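Local coordinates for protein beta-glucanase (Bacteroides thetaiotaomicron, PDB 6EUG) that probably hydrolyses beta-1,3-galactosidic bonds through its family 43 glycoside hydrolase domain, the part of a longer protein held here with glucoimidazole bound, at residues His46-Phe60 against Arg111-Met125. Residues are numbered along the deposited sequence; the frame is centred on the assembly and turned at random.
Sequences HGGGILFHEGKYYWF and RPKVIYNAKTGKFVM. With GIM (glucoimidazole), chain B.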
# COMPACT_ATOMS: atom_id res chain seq x y z
N HIS A 46 4.58 -10.73 3.47
CA HIS A 46 4.87 -10.02 2.19
C HIS A 46 3.90 -8.82 1.97
O HIS A 46 2.79 -8.79 2.52
CB HIS A 46 4.82 -11.06 1.02
CG HIS A 46 5.60 -12.32 1.30
ND1 HIS A 46 6.95 -12.46 1.02
CD2 HIS A 46 5.23 -13.45 1.95
CE1 HIS A 46 7.36 -13.65 1.45
NE2 HIS A 46 6.35 -14.25 2.05
N GLY A 47 4.30 -7.84 1.17
CA GLY A 47 3.49 -6.64 0.98
C GLY A 47 3.16 -5.93 2.29
O GLY A 47 2.07 -5.38 2.46
N GLY A 48 4.13 -5.93 3.22
CA GLY A 48 3.84 -5.60 4.61
C GLY A 48 4.02 -4.15 5.02
O GLY A 48 4.20 -3.25 4.19
N GLY A 49 3.88 -3.94 6.31
CA GLY A 49 4.17 -2.66 6.98
C GLY A 49 4.31 -2.87 8.47
O GLY A 49 3.98 -3.95 8.97
N ILE A 50 4.78 -1.83 9.19
CA ILE A 50 5.19 -1.95 10.59
C ILE A 50 4.59 -0.81 11.43
O ILE A 50 4.46 0.33 10.96
CB ILE A 50 6.74 -2.02 10.71
CG1 ILE A 50 7.26 -3.34 10.11
CG2 ILE A 50 7.20 -1.84 12.15
CD1 ILE A 50 8.78 -3.48 10.06
N LEU A 51 4.20 -1.12 12.66
CA LEU A 51 4.00 -0.07 13.67
C LEU A 51 4.68 -0.39 15.01
O LEU A 51 5.06 -1.53 15.26
CB LEU A 51 2.52 0.16 13.90
CG LEU A 51 1.70 -0.99 14.50
CD1 LEU A 51 1.89 -1.16 16.00
CD2 LEU A 51 0.22 -0.75 14.24
N PHE A 52 4.80 0.63 15.87
CA PHE A 52 5.39 0.50 17.21
C PHE A 52 4.34 0.78 18.27
O PHE A 52 3.67 1.80 18.21
CB PHE A 52 6.54 1.51 17.37
CG PHE A 52 7.39 1.32 18.64
CD1 PHE A 52 8.37 0.33 18.71
CD2 PHE A 52 7.23 2.16 19.75
CE1 PHE A 52 9.16 0.18 19.86
CE2 PHE A 52 8.01 2.00 20.90
CZ PHE A 52 8.98 1.04 20.96
N HIS A 53 4.22 -0.11 19.27
CA HIS A 53 3.26 0.07 20.36
C HIS A 53 3.73 -0.59 21.65
O HIS A 53 4.10 -1.77 21.66
CB HIS A 53 1.89 -0.49 19.98
CG HIS A 53 0.81 -0.13 20.95
ND1 HIS A 53 0.19 1.10 20.93
CD2 HIS A 53 0.25 -0.83 21.96
CE1 HIS A 53 -0.73 1.14 21.88
NE2 HIS A 53 -0.71 -0.02 22.53
N GLU A 54 3.65 0.16 22.75
CA GLU A 54 4.04 -0.32 24.07
C GLU A 54 5.39 -1.07 24.06
O GLU A 54 5.53 -2.16 24.59
CB GLU A 54 2.89 -1.13 24.74
CG GLU A 54 1.70 -0.24 25.16
CD GLU A 54 0.49 -0.99 25.75
OE1 GLU A 54 0.49 -2.24 25.79
OE2 GLU A 54 -0.48 -0.30 26.16
N GLY A 55 6.38 -0.48 23.40
CA GLY A 55 7.77 -0.96 23.47
C GLY A 55 8.18 -1.99 22.42
O GLY A 55 9.35 -2.46 22.46
N LYS A 56 7.26 -2.38 21.52
CA LYS A 56 7.55 -3.41 20.48
C LYS A 56 7.10 -2.99 19.07
O LYS A 56 6.06 -2.32 18.90
CB LYS A 56 6.84 -4.75 20.78
CG LYS A 56 7.12 -5.41 22.11
CD LYS A 56 6.46 -6.78 22.21
CE LYS A 56 6.85 -7.50 23.48
NZ LYS A 56 6.73 -8.98 23.31
N TYR A 57 7.85 -3.42 18.08
CA TYR A 57 7.48 -3.33 16.67
C TYR A 57 6.60 -4.54 16.29
O TYR A 57 6.90 -5.66 16.69
CB TYR A 57 8.76 -3.30 15.77
CG TYR A 57 9.62 -2.09 16.06
CD1 TYR A 57 9.39 -0.89 15.42
CD2 TYR A 57 10.70 -2.18 16.95
CE1 TYR A 57 10.14 0.23 15.72
CE2 TYR A 57 11.46 -1.08 17.27
CZ TYR A 57 11.23 0.11 16.61
OH TYR A 57 12.00 1.22 16.93
N TYR A 58 5.53 -4.28 15.55
CA TYR A 58 4.66 -5.29 14.91
C TYR A 58 4.71 -5.16 13.39
O TYR A 58 4.47 -4.08 12.87
CB TYR A 58 3.23 -5.16 15.44
CG TYR A 58 3.15 -5.42 16.93
CD1 TYR A 58 3.37 -4.40 17.87
CD2 TYR A 58 2.87 -6.68 17.42
CE1 TYR A 58 3.31 -4.66 19.24
CE2 TYR A 58 2.80 -6.93 18.79
CZ TYR A 58 3.03 -5.92 19.70
OH TYR A 58 3.00 -6.17 21.09
N TRP A 59 5.02 -6.29 12.73
CA TRP A 59 5.14 -6.41 11.27
C TRP A 59 3.97 -7.26 10.79
O TRP A 59 3.85 -8.40 11.19
CB TRP A 59 6.47 -7.08 10.94
CG TRP A 59 6.83 -7.35 9.47
CD1 TRP A 59 6.06 -7.11 8.35
CD2 TRP A 59 8.05 -7.95 9.00
NE1 TRP A 59 6.77 -7.50 7.21
CE2 TRP A 59 7.97 -8.03 7.60
CE3 TRP A 59 9.20 -8.44 9.64
CZ2 TRP A 59 8.99 -8.61 6.82
CZ3 TRP A 59 10.23 -8.98 8.88
CH2 TRP A 59 10.13 -9.06 7.48
N PHE A 60 3.06 -6.66 10.03
CA PHE A 60 1.94 -7.36 9.38
C PHE A 60 2.21 -7.58 7.90
O PHE A 60 2.74 -6.67 7.23
CB PHE A 60 0.64 -6.56 9.54
CG PHE A 60 0.34 -6.15 10.96
CD1 PHE A 60 0.88 -4.97 11.52
CD2 PHE A 60 -0.41 -7.00 11.81
CE1 PHE A 60 0.63 -4.62 12.85
CE2 PHE A 60 -0.67 -6.65 13.12
CZ PHE A 60 -0.15 -5.46 13.65
N ARG A 111 -1.49 -6.56 0.72
CA ARG A 111 -0.96 -5.27 1.13
C ARG A 111 -1.62 -4.70 2.39
O ARG A 111 -1.95 -3.52 2.46
CB ARG A 111 -0.94 -4.28 -0.06
CG ARG A 111 0.01 -4.69 -1.17
CD ARG A 111 0.24 -3.64 -2.26
NE ARG A 111 1.12 -4.18 -3.30
CZ ARG A 111 2.45 -4.26 -3.23
NH1 ARG A 111 3.13 -3.73 -2.23
NH2 ARG A 111 3.15 -4.83 -4.23
N PRO A 112 -1.71 -5.53 3.46
CA PRO A 112 -2.29 -5.01 4.69
C PRO A 112 -1.49 -3.89 5.34
O PRO A 112 -0.24 -3.88 5.26
CB PRO A 112 -2.26 -6.23 5.62
CG PRO A 112 -1.01 -6.97 5.17
CD PRO A 112 -1.04 -6.83 3.67
N LYS A 113 -2.18 -3.00 6.02
CA LYS A 113 -1.57 -1.93 6.83
C LYS A 113 -2.38 -1.75 8.10
O LYS A 113 -3.60 -1.85 8.08
CB LYS A 113 -1.47 -0.60 6.08
CG LYS A 113 -0.81 -0.69 4.68
CD LYS A 113 0.69 -0.92 4.80
CE LYS A 113 1.33 -1.16 3.45
NZ LYS A 113 0.91 -2.50 2.85
N VAL A 114 -1.69 -1.45 9.20
CA VAL A 114 -2.33 -1.19 10.50
C VAL A 114 -1.90 0.17 11.04
O VAL A 114 -0.68 0.48 11.05
CB VAL A 114 -2.00 -2.31 11.55
CG1 VAL A 114 -2.69 -2.08 12.86
CG2 VAL A 114 -2.41 -3.68 11.01
N ILE A 115 -2.89 0.91 11.55
CA ILE A 115 -2.70 2.19 12.23
C ILE A 115 -3.42 2.22 13.59
O ILE A 115 -4.46 1.58 13.78
CB ILE A 115 -3.14 3.38 11.36
CG1 ILE A 115 -4.62 3.28 10.95
CG2 ILE A 115 -2.22 3.54 10.16
CD1 ILE A 115 -5.13 4.34 10.00
N TYR A 116 -2.86 2.97 14.54
CA TYR A 116 -3.45 3.08 15.88
C TYR A 116 -4.24 4.35 15.95
O TYR A 116 -3.72 5.42 15.56
CB TYR A 116 -2.35 3.12 16.95
CG TYR A 116 -2.87 3.28 18.39
CD1 TYR A 116 -3.58 2.26 19.01
CD2 TYR A 116 -2.63 4.45 19.12
CE1 TYR A 116 -4.07 2.41 20.31
CE2 TYR A 116 -3.10 4.61 20.42
CZ TYR A 116 -3.82 3.58 21.01
OH TYR A 116 -4.30 3.72 22.28
N ASN A 117 -5.48 4.26 16.42
CA ASN A 117 -6.32 5.44 16.55
C ASN A 117 -6.25 5.90 17.98
O ASN A 117 -6.79 5.22 18.88
CB ASN A 117 -7.77 5.15 16.15
CG ASN A 117 -8.64 6.38 16.24
OD1 ASN A 117 -8.77 7.02 17.31
ND2 ASN A 117 -9.19 6.76 15.13
N ALA A 118 -5.58 7.04 18.20
CA ALA A 118 -5.39 7.56 19.59
C ALA A 118 -6.71 7.90 20.31
O ALA A 118 -6.82 7.66 21.53
CB ALA A 118 -4.47 8.77 19.59
N LYS A 119 -7.69 8.43 19.56
CA LYS A 119 -9.00 8.82 20.14
C LYS A 119 -9.85 7.64 20.66
O LYS A 119 -10.42 7.75 21.74
CB LYS A 119 -9.83 9.61 19.11
N THR A 120 -9.96 6.56 19.88
CA THR A 120 -10.70 5.35 20.28
C THR A 120 -9.89 4.29 21.04
O THR A 120 -10.47 3.40 21.68
CB THR A 120 -11.30 4.62 19.06
OG1 THR A 120 -10.25 4.16 18.20
CG2 THR A 120 -12.25 5.53 18.30
N GLY A 121 -8.56 4.37 20.95
CA GLY A 121 -7.65 3.37 21.49
C GLY A 121 -7.68 2.04 20.73
O GLY A 121 -7.24 1.02 21.28
N LYS A 122 -8.20 2.02 19.50
CA LYS A 122 -8.27 0.76 18.71
C LYS A 122 -7.18 0.67 17.65
O LYS A 122 -6.73 1.71 17.11
CB LYS A 122 -9.62 0.67 18.00
CG LYS A 122 -10.85 0.85 18.87
CD LYS A 122 -10.96 -0.26 19.91
CE LYS A 122 -12.33 -0.24 20.58
NZ LYS A 122 -12.32 -1.09 21.80
N PHE A 123 -6.84 -0.56 17.26
CA PHE A 123 -5.99 -0.82 16.09
C PHE A 123 -6.85 -1.12 14.86
O PHE A 123 -7.72 -1.98 14.91
CB PHE A 123 -5.04 -1.98 16.36
CG PHE A 123 -4.08 -1.69 17.49
CD1 PHE A 123 -4.47 -1.91 18.81
CD2 PHE A 123 -2.82 -1.17 17.23
CE1 PHE A 123 -3.60 -1.63 19.86
CE2 PHE A 123 -1.95 -0.88 18.28
CZ PHE A 123 -2.33 -1.12 19.58
N VAL A 124 -6.58 -0.40 13.76
CA VAL A 124 -7.40 -0.48 12.57
C VAL A 124 -6.54 -0.98 11.40
O VAL A 124 -5.53 -0.34 11.04
CB VAL A 124 -8.01 0.89 12.24
CG1 VAL A 124 -8.91 0.78 11.01
CG2 VAL A 124 -8.77 1.45 13.46
N MET A 125 -6.95 -2.12 10.82
CA MET A 125 -6.32 -2.73 9.62
C MET A 125 -7.14 -2.45 8.35
O MET A 125 -8.35 -2.68 8.33
CB MET A 125 -6.19 -4.25 9.79
CG MET A 125 -5.35 -4.95 8.73
SD MET A 125 -5.36 -6.75 8.88
CE MET A 125 -4.23 -7.00 10.27
C1 GIM B . 0.78 -6.33 -8.53
C2 GIM B . 0.66 -5.83 -7.14
N10 GIM B . 0.66 -7.60 -8.93
C3 GIM B . 0.76 -7.01 -6.16
C4 GIM B . -0.11 -8.19 -6.69
C5 GIM B . 0.46 -8.75 -8.00
C6 GIM B . -0.40 -9.84 -8.62
C7 GIM B . 1.01 -6.34 -10.72
C8 GIM B . 0.82 -7.64 -10.28
N1 GIM B . 0.99 -5.55 -9.62
O3 GIM B . 0.28 -6.63 -4.86
O2 GIM B . 1.58 -4.72 -6.96
O4 GIM B . -1.51 -7.84 -6.88
O6 GIM B . -1.63 -9.29 -9.10
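Gly47 and Arg111 bring the two segments together, their CA atoms 4.7 Å apart. From there strands 48-53 and 111-117 run nearly parallel, at 11°, but belong to different sheets. Each is the first strand of a beta hairpin and the innermost strand of its blade. Arg111 CA makes a CA-H...O contact with Gly47 O. The Lys113 chain folds at CB-CG (chi2 -72°) and again at its end, which turns NZ back to the backbone. NZ donates a hydrogen bond to Pro112 O at 3.0 Å, from above the carbonyl plane, and weak ones to Arg111 O and Gly47 O.

Further out, side chains fill the gap. Val114 CG2 sits over the centre of the Phe60 ring, 3.5 Å from its centroid, a CH-pi contact. Its other methyl, CG1, meets Leu51 CD2 at 3.5 Å, a tight fit. Met125 CE also touches Phe60, at CD2. The His53 ring receives the edge of Phe123 in a T-shaped pair. The planes meet at 83°, with Phe123 CZ over the imidazole centre. His53 CE1 lies over the Tyr116 face near its rim, the two rings being oblique; with Phe123 they form an aromatic cluster.

At the inner end Arg111 reaches glucoimidazole: NH2 donates a hydrogen bond to O2 at 3.2 Å, and NE a weak one to O3. The contact joins two adjacent blades of the family 43 five-bladed beta-propeller. Strand 74-80 borders it through Ile75 and Cys77, and strands 215-219 and 320-327 flank Lys113.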